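Local coordinates for putative creatinine amidohydrolase (Bacteroides fragilis, PDB 3LUB) that probably hydrolyses carbon-nitrogen bonds in linear amides, as a zinc-dependent member of the creatininase superfamily, at the interface of chains A and B. Coordinates in Å, arbitrary orientation; residue numbers count along the deposited sequence, not the author numbering. Chains: chain A/B, Putative creatinine amidohydrolase.

The interface of chains A and B. Residues chain A 8, 11-12, 16, 67; chain B 31, 40, 86.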
# COMPACT_ATOMS: atom_id res chain seq x y z
N LEU A 8 31.51 -3.45 -3.99
CA LEU A 8 30.72 -4.69 -3.87
C LEU A 8 30.38 -5.35 -5.21
O LEU A 8 30.13 -6.53 -5.25
CB LEU A 8 29.42 -4.50 -3.05
CG LEU A 8 28.93 -5.77 -2.30
CD1 LEU A 8 29.74 -5.99 -1.06
CD2 LEU A 8 27.48 -5.69 -1.95
N SER A 11 33.30 -7.68 -5.42
CA SER A 11 33.75 -8.28 -4.16
C SER A 11 33.02 -9.61 -3.82
O SER A 11 32.04 -10.01 -4.48
CB SER A 11 33.59 -7.28 -2.99
OG SER A 11 34.21 -7.72 -1.77
N CYS A 12 33.54 -10.26 -2.77
CA CYS A 12 33.04 -11.52 -2.25
C CYS A 12 33.20 -11.50 -0.74
O CYS A 12 33.98 -10.71 -0.23
CB CYS A 12 33.85 -12.69 -2.81
SG CYS A 12 35.62 -12.63 -2.43
N VAL A 16 35.66 -9.33 2.55
CA VAL A 16 35.09 -8.30 3.40
C VAL A 16 34.82 -8.74 4.82
O VAL A 16 34.68 -7.89 5.70
CB VAL A 16 33.79 -7.69 2.77
CG1 VAL A 16 34.09 -7.20 1.40
CG2 VAL A 16 32.62 -8.69 2.77
N MSE A 67 32.09 1.03 1.94
CA MSE A 67 31.68 0.09 0.93
C MSE A 67 30.78 0.79 -0.06
O MSE A 67 29.77 1.39 0.32
CB MSE A 67 30.96 -1.11 1.54
CG MSE A 67 30.52 -2.17 0.54
SE MSE A 67 31.95 -2.84 -0.61
CE MSE A 67 32.74 -4.28 0.58
N THR B 31 21.75 -9.61 -4.25
CA THR B 31 22.98 -9.14 -3.66
C THR B 31 23.22 -9.98 -2.41
O THR B 31 22.59 -9.80 -1.38
CB THR B 31 22.86 -7.65 -3.30
OG1 THR B 31 22.54 -6.91 -4.48
CG2 THR B 31 24.16 -7.11 -2.72
N TYR B 40 29.39 -11.30 -4.64
CA TYR B 40 28.06 -10.87 -4.16
C TYR B 40 27.00 -10.75 -5.26
O TYR B 40 25.80 -11.03 -5.03
CB TYR B 40 28.17 -9.54 -3.43
CG TYR B 40 28.51 -9.64 -1.97
CD1 TYR B 40 29.84 -9.68 -1.54
CD2 TYR B 40 27.52 -9.63 -1.01
CE1 TYR B 40 30.18 -9.71 -0.18
CE2 TYR B 40 27.83 -9.68 0.35
CZ TYR B 40 29.17 -9.73 0.76
OH TYR B 40 29.50 -9.75 2.12
N PHE B 86 26.23 -6.86 3.83
CA PHE B 86 25.88 -6.46 2.49
C PHE B 86 24.89 -7.34 1.75
O PHE B 86 24.65 -7.12 0.58
CB PHE B 86 27.15 -6.21 1.68
CG PHE B 86 28.21 -5.49 2.44
CD1 PHE B 86 27.97 -4.23 2.95
CD2 PHE B 86 29.45 -6.05 2.61
CE1 PHE B 86 28.95 -3.56 3.63
CE2 PHE B 86 30.43 -5.38 3.27
CZ PHE B 86 30.18 -4.14 3.78
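A:Leu8 pushes its forked side chain between B:Tyr40 and B:Phe86, and most of this apolar patch is built round that wedge. Its CG lies roughly anti to the backbone N (chi1 -152°), which carries both methyl groups towards chain B. CD1 sits over one face of the B:Tyr40 ring, 3.8 Å from the centroid and displaced towards the rim, a CH-pi contact; the same methyl also meets CD2 of B:Phe86. CD2, the other branch, packs 3.7 Å from CB of B:Phe86 and touches the methyl CG2 that B:Thr31 presents to it. A branched, flexible residue suits this place because one methyl can lie on an aromatic face while the other fills the angle between aliphatic groups.

The B:Phe86 ring is gripped by a second CH-pi contact, its broad apolar face suiting methyl and methylene groups. CG of the selenomethionine A:Met67, on strand 66-68, stands over one face, 3.9 Å from the centroid. Bends in this long, unbranched chain arch SE away from the ring and bring CE back over the same face, 3.7 Å from CE2 of B:Phe86. At the ring edge, in its plane, lies CG2 of A:Val16. This methyl of the compact, beta-branched valine also approaches the phenol OH of B:Tyr40, at 3.4 Å, and thus bridges the two aromatic residues; tyrosine combines a broad face for A:Leu8 with a hydroxyl that extends to A:Val16.

Polar contact is made by the backbone: the amide N of B:Tyr40 donates to the carbonyl O of A:Ser11 at 3.0 Å, a main-chain bond that asks little of the serine side chain. Beside it, the A:Ser11-A:Cys12 peptide meets the edge of the tyrosine ring, which probably fixes where the ring sits along this loop.

The patch joins two copies of the protein across a two-fold interface and recurs with the chains exchanged. It plausibly stabilises a dimeric unit within the deposited hexamer.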